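Local atomic coordinates of putative secreted protein (PDB entry 3NPD), a protein that is of unknown function but is probably a secreted, quorum-sensing-regulated virulence factor of Pseudomonas aeruginosa. Residues R26-D31 with N46-R51; V50-A55 with F93-T98; I88-F93 with T104-A109. All coordinates share one frame; numbering follows the deposited sequence. Where two conformers were deposited one is given.

Contact 1 of 3, residues R26-D31 with N46-R51; sequences RAINED and NHLSVR. With SO4 (sulfate ion), chain B.
R51 meets the 28-31 turn first through its backbone: its N donates to the carbonyl O of D31 at 2.9 Å, with an N-H...O angle of 156°. The CA of V50 adds a C-H...O contact to D31 O, and water 1 donates to the same oxygen, so three groups surround it; the water also bonds to S49 OG at 2.8 Å and thereby ties the turn to the strand a second time.

From this backbone bond the side chain of R51 runs outward. Its CB lies 4.0 Å from D31 OD1 and also near two oxygens of a bound sulfate, O1 and O2. CG stands anti to the carbonyl carbon (chi1 -67°), near both D31 O and sulfate O4. The chain is then extended to NE, and on the way CD passes 3.5 Å from the carbonyl O of E30. NE stays near that oxygen, 3.6 Å from E30 O, which lies oblique to the guanidinium. At the tip, NH1 donates to sulfate O4 (2.8 Å), which lies at the guanidinium edge. The carboxylates of E30 and D31 do not touch the guanidinium; their opposite charges could act on it only at longer range.

N29 shapes the turn from within: its OD1 accepts from D31 N, which makes residues 29-31 an Asx turn. Farther back, I28 CG1 and L48 CD2 meet at 4.2 Å in a slight apolar touch.

The contact bridges strand 43-50 and the turn leading into strand 32-40, which lies between strands 26-27 and 43-50 in the sheet. L48 packs on I32 and on Y91 and F93 of strand 88-95, V50 reaches M58 of helix 52-60, and D31 rests against H54 in the first turn of that helix, whose N-cap residue is R51.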
loop_
_atom_site.group_PDB
_atom_site.type_symbol
_atom_site.label_atom_id
_atom_site.label_comp_id
_atom_site.label_asym_id
_atom_site.label_seq_id
_atom_site.Cartn_x
_atom_site.Cartn_y
_atom_site.Cartn_z
ATOM N N ARG A 26 11.140 0.538 -8.701
ATOM C CA ARG A 26 11.153 -0.274 -9.923
ATOM C C ARG A 26 9.819 -0.167 -10.635
ATOM O O ARG A 26 8.803 0.067 -10.018
ATOM C CB ARG A 26 11.517 -1.727 -9.637
ATOM C CG ARG A 26 10.617 -2.461 -8.733
ATOM C CD ARG A 26 11.002 -3.962 -8.632
ATOM N NE ARG A 26 10.390 -4.438 -7.402
ATOM C CZ ARG A 26 11.002 -4.954 -6.330
ATOM N NH1 ARG A 26 12.306 -5.231 -6.309
ATOM N NH2 ARG A 26 10.258 -5.277 -5.262
ATOM N N ALA A 27 9.850 -0.363 -11.950
ATOM C CA ALA A 27 8.648 -0.264 -12.756
ATOM C C ALA A 27 7.799 -1.525 -12.584
ATOM O O ALA A 27 8.306 -2.671 -12.716
ATOM C CB ALA A 27 8.992 -0.015 -14.223
ATOM N N ILE A 28 6.523 -1.302 -12.262
ATOM C CA ILE A 28 5.480 -2.343 -12.290
ATOM C C ILE A 28 5.080 -2.533 -13.755
ATOM O O ILE A 28 4.903 -3.641 -14.231
ATOM C CB ILE A 28 4.242 -1.956 -11.429
ATOM C CG1 ILE A 28 4.574 -1.967 -9.918
ATOM C CG2 ILE A 28 3.020 -2.884 -11.690
ATOM C CD1 ILE A 28 5.231 -3.264 -9.373
ATOM N N ASN A 29 4.868 -1.420 -14.425
ATOM C CA ASN A 29 4.637 -1.344 -15.868
ATOM C C ASN A 29 5.122 0.029 -16.377
ATOM O O ASN A 29 5.754 0.772 -15.631
ATOM C CB ASN A 29 3.165 -1.667 -16.146
ATOM C CG ASN A 29 2.194 -0.710 -15.490
ATOM O OD1 ASN A 29 2.456 0.473 -15.371
ATOM N ND2 ASN A 29 1.037 -1.217 -15.123
ATOM N N GLU A 30 4.817 0.368 -17.623
ATOM C CA GLU A 30 5.187 1.629 -18.235
ATOM C C GLU A 30 4.673 2.879 -17.485
ATOM O O GLU A 30 5.267 3.946 -17.623
ATOM C CB GLU A 30 4.644 1.695 -19.689
ATOM C CG GLU A 30 5.294 0.711 -20.687
ATOM C CD GLU A 30 6.756 0.999 -21.038
ATOM O OE1 GLU A 30 7.279 2.079 -20.666
ATOM O OE2 GLU A 30 7.383 0.129 -21.709
ATOM N N ASP A 31 3.565 2.729 -16.768
ATOM C CA ASP A 31 2.904 3.850 -16.076
ATOM C C ASP A 31 3.119 3.911 -14.574
ATOM O O ASP A 31 2.977 4.992 -14.018
ATOM C CB ASP A 31 1.414 3.825 -16.325
ATOM C CG ASP A 31 1.054 4.030 -17.782
ATOM O OD1 ASP A 31 1.630 4.932 -18.428
ATOM O OD2 ASP A 31 0.141 3.305 -18.208
ATOM N N ASN A 46 2.535 1.086 0.804
ATOM C CA ASN A 46 3.262 0.907 -0.428
ATOM C C ASN A 46 2.998 2.198 -1.177
ATOM O O ASN A 46 1.832 2.556 -1.459
ATOM C CB ASN A 46 2.701 -0.329 -1.179
ATOM C CG ASN A 46 3.514 -0.774 -2.391
ATOM O OD1 ASN A 46 3.048 -1.647 -3.127
ATOM N ND2 ASN A 46 4.688 -0.175 -2.636
ATOM N N HIS A 47 4.061 2.915 -1.500
ATOM C CA HIS A 47 3.974 4.135 -2.259
ATOM C C HIS A 47 4.236 3.787 -3.714
ATOM O O HIS A 47 5.222 3.122 -4.011
ATOM C CB HIS A 47 5.066 5.098 -1.796
ATOM C CG HIS A 47 5.002 5.433 -0.322
ATOM N ND1 HIS A 47 4.339 6.531 0.187
ATOM C CD2 HIS A 47 5.550 4.807 0.740
ATOM C CE1 HIS A 47 4.466 6.552 1.503
ATOM N NE2 HIS A 47 5.195 5.517 1.866
ATOM N N LEU A 48 3.378 4.283 -4.616
ATOM C CA LEU A 48 3.545 4.092 -6.038
ATOM C C LEU A 48 3.299 5.428 -6.759
ATOM O O LEU A 48 2.452 6.236 -6.301
ATOM C CB LEU A 48 2.622 3.017 -6.561
ATOM C CG LEU A 48 2.800 1.601 -5.953
ATOM C CD1 LEU A 48 1.701 1.359 -4.890
ATOM C CD2 LEU A 48 2.835 0.524 -7.054
ATOM N N SER A 49 4.057 5.680 -7.834
ATOM C CA SER A 49 3.809 6.855 -8.697
ATOM C C SER A 49 3.137 6.338 -9.961
ATOM O O SER A 49 3.407 5.209 -10.404
ATOM C CB SER A 49 5.065 7.653 -9.056
ATOM O OG SER A 49 5.983 6.913 -9.789
ATOM N N VAL A 50 2.307 7.187 -10.544
ATOM C CA VAL A 50 1.474 6.843 -11.710
ATOM C C VAL A 50 1.594 7.977 -12.692
ATOM O O VAL A 50 1.390 9.133 -12.326
ATOM C CB VAL A 50 -0.023 6.693 -11.359
ATOM C CG1 VAL A 50 -0.793 6.113 -12.566
ATOM C CG2 VAL A 50 -0.190 5.816 -10.208
ATOM N N ARG A 51 1.850 7.648 -13.954
ATOM C CA ARG A 51 1.831 8.656 -15.011
ATOM C C ARG A 51 0.422 9.199 -15.243
ATOM O O ARG A 51 -0.575 8.561 -14.907
ATOM C CB ARG A 51 2.499 8.143 -16.269
ATOM C CG ARG A 51 4.013 7.967 -15.984
ATOM C CD ARG A 51 4.797 7.403 -17.126
ATOM N NE ARG A 51 6.231 7.283 -16.756
ATOM C CZ ARG A 51 7.185 8.207 -16.965
ATOM N NH1 ARG A 51 6.894 9.370 -17.555
ATOM N NH2 ARG A 51 8.455 7.954 -16.589
HETATM S S SO4 B . 3.454 11.760 -17.392
HETATM O O1 SO4 B . 3.069 11.695 -15.968
HETATM O O2 SO4 B . 2.572 11.053 -18.333
HETATM O O3 SO4 B . 3.482 13.161 -17.797
HETATM O O4 SO4 B . 4.785 11.140 -17.553
HETATM O O HOH W 1 5.232 6.547 -12.466
#

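Contact 2 of 3, residues V50-A55 with F93-T98; sequences VRASHA and FTEYKT. With SO4 (sulfate ion), chain B.
The carbonyl O of V50 accepts the backbone N-H of Y96, with 2.9 Å between V50 O and Y96 N, and takes a C-H...O contact from E95 CA as well. Two residues earlier in the chain than Y96, T94 offers its O to V50 N, also at 2.9 Å. Together the two bonds frame a parallel bridge between V50 and E95.

Side chains diverge from this bridge. V50 CG2 presses on the edge of the F93 ring, 3.5 Å from F93 CD2. E95, bent at chi2 (-89°), curls back toward the start of helix 52-60: in the conformer given here, one of two, its OE1 comes within 3.3 Å of A52 CA and 3.7 Å of A55 CB. Water 3 donates to A52 O; its approach to E95 OE2 is too short to be more than doubtful.

The guanidinium of R51 lies alongside the Y96 ring in an off-centre cation-pi contact, R51 CZ being 4.0 Å from the ring centroid and the two planes 41° apart. Y96 CE2 sits over one guanidinium face, and water 2 joins R51 NH2 to Y96 OH. The sulfate already held by R51 also takes A52 N on O1 (3.0 Å) and K97 NZ on O3; its negative charge would offset the two nearby cationic groups.

The arrangement resembles an anion-binding helix N-terminus, with a first-turn N-H and basic side chains around the ion, set where two parallel neighbouring strands of the mixed sheet end. The sulfate itself probably came from the crystallisation liquor, so no natural ligand follows from it.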
loop_
_atom_site.group_PDB
_atom_site.type_symbol
_atom_site.label_atom_id
_atom_site.label_comp_id
_atom_site.label_asym_id
_atom_site.label_seq_id
_atom_site.Cartn_x
_atom_site.Cartn_y
_atom_site.Cartn_z
ATOM N N VAL A 50 2.307 7.187 -10.544
ATOM C CA VAL A 50 1.474 6.843 -11.710
ATOM C C VAL A 50 1.594 7.977 -12.692
ATOM O O VAL A 50 1.390 9.133 -12.326
ATOM C CB VAL A 50 -0.023 6.693 -11.359
ATOM C CG1 VAL A 50 -0.793 6.113 -12.566
ATOM C CG2 VAL A 50 -0.190 5.816 -10.208
ATOM N N ARG A 51 1.850 7.648 -13.954
ATOM C CA ARG A 51 1.831 8.656 -15.011
ATOM C C ARG A 51 0.422 9.199 -15.243
ATOM O O ARG A 51 -0.575 8.561 -14.907
ATOM C CB ARG A 51 2.499 8.143 -16.269
ATOM C CG ARG A 51 4.013 7.967 -15.984
ATOM C CD ARG A 51 4.797 7.403 -17.126
ATOM N NE ARG A 51 6.231 7.283 -16.756
ATOM C CZ ARG A 51 7.185 8.207 -16.965
ATOM N NH1 ARG A 51 6.894 9.370 -17.555
ATOM N NH2 ARG A 51 8.455 7.954 -16.589
ATOM N N ALA A 52 0.396 10.406 -15.782
ATOM C CA ALA A 52 -0.794 11.252 -15.881
ATOM C C ALA A 52 -1.981 10.572 -16.522
ATOM O O ALA A 52 -3.096 10.659 -15.998
ATOM C CB ALA A 52 -0.434 12.557 -16.648
ATOM N N SER A 53 -1.765 9.899 -17.650
ATOM C CA SER A 53 -2.895 9.266 -18.357
ATOM C C SER A 53 -3.508 8.118 -17.572
ATOM O O SER A 53 -4.738 8.035 -17.468
ATOM C CB SER A 53 -2.534 8.831 -19.783
ATOM O OG SER A 53 -2.428 9.972 -20.616
ATOM N N HIS A 54 -2.678 7.259 -17.002
ATOM C CA HIS A 54 -3.167 6.180 -16.173
ATOM C C HIS A 54 -3.781 6.720 -14.861
ATOM O O HIS A 54 -4.728 6.153 -14.356
ATOM C CB HIS A 54 -2.075 5.188 -15.855
ATOM C CG HIS A 54 -2.580 3.918 -15.229
ATOM N ND1 HIS A 54 -3.584 3.171 -15.802
ATOM C CD2 HIS A 54 -2.253 3.284 -14.086
ATOM C CE1 HIS A 54 -3.833 2.117 -15.056
ATOM N NE2 HIS A 54 -3.040 2.163 -14.006
ATOM N N ALA A 55 -3.227 7.798 -14.316
ATOM C CA ALA A 55 -3.797 8.424 -13.119
ATOM C C ALA A 55 -5.269 8.822 -13.374
ATOM O O ALA A 55 -6.124 8.683 -12.492
ATOM C CB ALA A 55 -2.974 9.675 -12.705
ATOM N N PHE A 93 -1.000 6.087 -4.084
ATOM C CA PHE A 93 -0.610 6.434 -5.471
ATOM C C PHE A 93 -0.582 7.928 -5.615
ATOM O O PHE A 93 -1.540 8.632 -5.221
ATOM C CB PHE A 93 -1.624 5.896 -6.467
ATOM C CG PHE A 93 -1.699 4.405 -6.552
ATOM C CD1 PHE A 93 -2.552 3.680 -5.697
ATOM C CD2 PHE A 93 -0.966 3.695 -7.523
ATOM C CE1 PHE A 93 -2.630 2.285 -5.799
ATOM C CE2 PHE A 93 -1.051 2.303 -7.603
ATOM C CZ PHE A 93 -1.869 1.614 -6.745
ATOM N N THR A 94 0.503 8.445 -6.182
ATOM C CA THR A 94 0.660 9.869 -6.483
ATOM C C THR A 94 1.090 10.033 -7.947
ATOM O O THR A 94 1.572 9.094 -8.557
ATOM C CB THR A 94 1.665 10.504 -5.507
ATOM O OG1 THR A 94 2.944 9.897 -5.685
ATOM C CG2 THR A 94 1.163 10.342 -4.034
ATOM N N GLU A 95 0.927 11.223 -8.491
ATOM C CA GLU A 95 1.330 11.530 -9.854
ATOM C C GLU A 95 2.849 11.501 -10.010
ATOM O O GLU A 95 3.569 12.020 -9.167
ATOM C CB GLU A 95 0.826 12.928 -10.246
ATOM C CG GLU A 95 -0.599 12.935 -10.740
ATOM C CD GLU A 95 -0.669 12.702 -12.234
ATOM O OE1 GLU A 95 0.046 11.796 -12.736
ATOM O OE2 GLU A 95 -1.456 13.423 -12.885
ATOM N N TYR A 96 3.325 10.924 -11.096
ATOM C CA TYR A 96 4.762 10.865 -11.360
ATOM C C TYR A 96 5.394 12.258 -11.425
ATOM O O TYR A 96 6.400 12.468 -10.805
ATOM C CB TYR A 96 4.991 10.102 -12.645
ATOM C CG TYR A 96 6.432 10.031 -13.045
ATOM C CD1 TYR A 96 7.347 9.351 -12.254
ATOM C CD2 TYR A 96 6.900 10.647 -14.206
ATOM C CE1 TYR A 96 8.680 9.254 -12.590
ATOM C CE2 TYR A 96 8.243 10.521 -14.585
ATOM C CZ TYR A 96 9.142 9.875 -13.751
ATOM O OH TYR A 96 10.454 9.826 -14.118
ATOM N N LYS A 97 4.811 13.141 -12.225
ATOM C CA LYS A 97 5.413 14.480 -12.422
ATOM C C LYS A 97 5.279 15.471 -11.260
ATOM O O LYS A 97 6.165 16.309 -11.073
ATOM C CB LYS A 97 4.775 15.131 -13.655
ATOM C CG LYS A 97 5.055 14.420 -14.962
ATOM C CD LYS A 97 6.422 14.680 -15.422
ATOM C CE LYS A 97 6.765 13.954 -16.714
ATOM N NZ LYS A 97 6.120 14.446 -17.970
ATOM N N THR A 98 4.160 15.437 -10.554
ATOM C CA THR A 98 3.816 16.438 -9.515
ATOM C C THR A 98 3.730 15.909 -8.099
ATOM O O THR A 98 3.700 16.679 -7.153
ATOM C CB THR A 98 2.448 17.055 -9.853
ATOM O OG1 THR A 98 1.420 16.055 -9.720
ATOM C CG2 THR A 98 2.397 17.588 -11.298
HETATM S S SO4 B . 3.454 11.760 -17.392
HETATM O O1 SO4 B . 3.069 11.695 -15.968
HETATM O O2 SO4 B . 2.572 11.053 -18.333
HETATM O O3 SO4 B . 3.482 13.161 -17.797
HETATM O O4 SO4 B . 4.785 11.140 -17.553
HETATM O O HOH W 2 10.707 9.888 -16.745
HETATM O O HOH W 3 -3.382 12.905 -14.442
#

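Contact 3 of 3, residues I88-F93 with T104-A109; sequences ILTYSF and TERFDA
I88 opens the pairing with its CG2 branch, 3.8 Å from R106 CB, while CG1 runs beside D108 CB. L89 and F107 form a hydrogen-bonded pair: L89 N donates to F107 O, and L89 O accepts F107 N at 2.8 Å, with the F107 ring edge turned to that same oxygen. T90 faces R106 in the next, non-hydrogen-bonded pair. Here the two side chains point the same way, T90 OG1 touching R106 CG at 3.4 Å and T90 CG2 lying over one face of the guanidinium; Q43 OE1 accepts from R106 NE and is also hydrogen-bonded to T90 OG1.

Y91 returns to the face of L89 and F107. Y91 N donates to E105 O (2.8 Å), almost straight at 172°, and E105 N answers to Y91 O. The side chains of Y91 and F107 cross at about a right angle, Y91 CD2 meeting F107 CE1 at 4.1 Å. This face lies under the helices: F107 and E105 touch L69, L89 and Y91 touch Y79, and R66 forms a salt bridge with E105 and a cation-pi contact with F107.

S92 pairs with T104, and water 4 links S92 OG to T104 OG1, 2.7 Å from the latter, while donating to F93 O. The axes of 88-93 and 104-107 run at 167°, nearly antiparallel, within the beta hairpin of strands 88-95 and 101-107, which forms one edge of the mixed sheet.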
loop_
_atom_site.group_PDB
_atom_site.type_symbol
_atom_site.label_atom_id
_atom_site.label_comp_id
_atom_site.label_asym_id
_atom_site.label_seq_id
_atom_site.Cartn_x
_atom_site.Cartn_y
_atom_site.Cartn_z
ATOM N N ILE A 88 -2.914 -2.549 8.864
ATOM C CA ILE A 88 -3.633 -2.027 7.715
ATOM C C ILE A 88 -2.621 -1.980 6.583
ATOM O O ILE A 88 -1.457 -1.558 6.796
ATOM C CB ILE A 88 -4.169 -0.613 8.004
ATOM C CG1 ILE A 88 -5.300 -0.693 9.011
ATOM C CG2 ILE A 88 -4.659 0.087 6.695
ATOM C CD1 ILE A 88 -5.643 0.701 9.640
ATOM N N LEU A 89 -3.025 -2.490 5.421
ATOM C CA LEU A 89 -2.267 -2.353 4.173
ATOM C C LEU A 89 -2.808 -1.108 3.475
ATOM O O LEU A 89 -3.983 -1.022 3.176
ATOM C CB LEU A 89 -2.350 -3.618 3.287
ATOM C CG LEU A 89 -1.074 -4.444 3.202
ATOM C CD1 LEU A 89 0.137 -3.650 2.591
ATOM C CD2 LEU A 89 -0.821 -5.012 4.627
ATOM N N THR A 90 -1.921 -0.175 3.160
ATOM C CA THR A 90 -2.288 1.074 2.508
ATOM C C THR A 90 -1.539 1.211 1.191
ATOM O O THR A 90 -0.316 1.065 1.176
ATOM C CB THR A 90 -1.943 2.271 3.393
ATOM O OG1 THR A 90 -2.710 2.147 4.589
ATOM C CG2 THR A 90 -2.257 3.638 2.675
ATOM N N TYR A 91 -2.258 1.526 0.120
ATOM C CA TYR A 91 -1.666 1.859 -1.179
ATOM C C TYR A 91 -1.827 3.336 -1.367
ATOM O O TYR A 91 -2.951 3.844 -1.387
ATOM C CB TYR A 91 -2.345 1.128 -2.339
ATOM C CG TYR A 91 -1.952 -0.274 -2.297
ATOM C CD1 TYR A 91 -0.760 -0.681 -2.916
ATOM C CD2 TYR A 91 -2.654 -1.187 -1.535
ATOM C CE1 TYR A 91 -0.295 -1.963 -2.809
ATOM C CE2 TYR A 91 -2.211 -2.500 -1.433
ATOM C CZ TYR A 91 -1.031 -2.888 -2.089
ATOM O OH TYR A 91 -0.565 -4.179 -2.020
ATOM N N SER A 92 -0.705 4.037 -1.535
ATOM C CA SER A 92 -0.690 5.475 -1.789
ATOM C C SER A 92 -0.119 5.720 -3.166
ATOM O O SER A 92 1.088 5.575 -3.396
ATOM C CB SER A 92 0.086 6.216 -0.684
ATOM O OG SER A 92 0.248 7.585 -1.003
ATOM N N PHE A 93 -1.000 6.087 -4.084
ATOM C CA PHE A 93 -0.610 6.434 -5.471
ATOM C C PHE A 93 -0.582 7.928 -5.615
ATOM O O PHE A 93 -1.540 8.632 -5.221
ATOM C CB PHE A 93 -1.624 5.896 -6.467
ATOM C CG PHE A 93 -1.699 4.405 -6.552
ATOM C CD1 PHE A 93 -2.552 3.680 -5.697
ATOM C CD2 PHE A 93 -0.966 3.695 -7.523
ATOM C CE1 PHE A 93 -2.630 2.285 -5.799
ATOM C CE2 PHE A 93 -1.051 2.303 -7.603
ATOM C CZ PHE A 93 -1.869 1.614 -6.745
ATOM N N THR A 104 -5.777 6.649 -2.689
ATOM C CA THR A 104 -5.269 6.097 -1.439
ATOM C C THR A 104 -6.274 5.036 -0.981
ATOM O O THR A 104 -7.434 5.354 -0.706
ATOM C CB THR A 104 -5.010 7.164 -0.358
ATOM O OG1 THR A 104 -4.282 8.263 -0.934
ATOM C CG2 THR A 104 -4.146 6.571 0.776
ATOM N N GLU A 105 -5.811 3.803 -0.864
ATOM C CA GLU A 105 -6.733 2.687 -0.571
ATOM C C GLU A 105 -6.166 1.874 0.601
ATOM O O GLU A 105 -5.031 1.369 0.533
ATOM C CB GLU A 105 -6.905 1.787 -1.810
ATOM C CG GLU A 105 -7.642 2.489 -2.962
ATOM C CD GLU A 105 -9.047 3.036 -2.604
ATOM O OE1 GLU A 105 -9.716 2.475 -1.715
ATOM O OE2 GLU A 105 -9.534 3.994 -3.274
ATOM N N ARG A 106 -6.951 1.790 1.682
ATOM C CA ARG A 106 -6.575 1.060 2.882
ATOM C C ARG A 106 -7.424 -0.183 3.054
ATOM O O ARG A 106 -8.670 -0.183 2.825
ATOM C CB ARG A 106 -6.778 1.914 4.117
ATOM C CG ARG A 106 -5.950 3.163 4.061
ATOM C CD ARG A 106 -6.087 4.062 5.300
ATOM N NE ARG A 106 -5.155 5.182 5.133
ATOM C CZ ARG A 106 -5.356 6.274 4.389
ATOM N NH1 ARG A 106 -6.470 6.449 3.722
ATOM N NH2 ARG A 106 -4.390 7.184 4.252
ATOM N N PHE A 107 -6.775 -1.223 3.576
ATOM C CA PHE A 107 -7.405 -2.510 3.800
ATOM C C PHE A 107 -7.043 -3.051 5.161
ATOM O O PHE A 107 -5.861 -3.077 5.510
ATOM C CB PHE A 107 -6.963 -3.538 2.743
ATOM C CG PHE A 107 -7.240 -3.104 1.335
ATOM C CD1 PHE A 107 -6.300 -2.275 0.630
ATOM C CD2 PHE A 107 -8.448 -3.422 0.713
ATOM C CE1 PHE A 107 -6.588 -1.834 -0.668
ATOM C CE2 PHE A 107 -8.726 -2.955 -0.617
ATOM C CZ PHE A 107 -7.807 -2.167 -1.289
ATOM N N ASP A 108 -8.035 -3.562 5.904
ATOM C CA ASP A 108 -7.804 -4.274 7.180
ATOM C C ASP A 108 -8.437 -5.657 7.083
ATOM O O ASP A 108 -8.961 -6.029 6.008
ATOM C CB ASP A 108 -8.224 -3.455 8.420
ATOM C CG ASP A 108 -9.743 -3.217 8.548
ATOM O OD1 ASP A 108 -10.552 -3.705 7.755
ATOM O OD2 ASP A 108 -10.110 -2.476 9.495
ATOM N N ALA A 109 -8.347 -6.445 8.151
ATOM C CA ALA A 109 -8.977 -7.761 8.180
ATOM C C ALA A 109 -10.452 -7.711 7.751
ATOM O O ALA A 109 -10.876 -8.543 6.949
ATOM C CB ALA A 109 -8.821 -8.455 9.590
HETATM O O HOH W 4 -2.055 8.769 -2.284
#

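All three contacts belong to one mixed sheet. Contact 3 lies closest to the centre of the chain and is a regular antiparallel ladder, one of its faces packed beneath helices. Contacts 1 and 2 sit farther out, nearer solvent, and share V50 and R51, where strand 43-50 gives way to helix 52-60. There one or two backbone bonds, waters and a common sulfate take over from repeated strand pairing. Strand 88-95 connects the regions: F93 belongs to contacts 2 and 3, L48 O of contact 1 probably accepts T94 N of contact 2, and N46 N probably bonds to T90 O of contact 3.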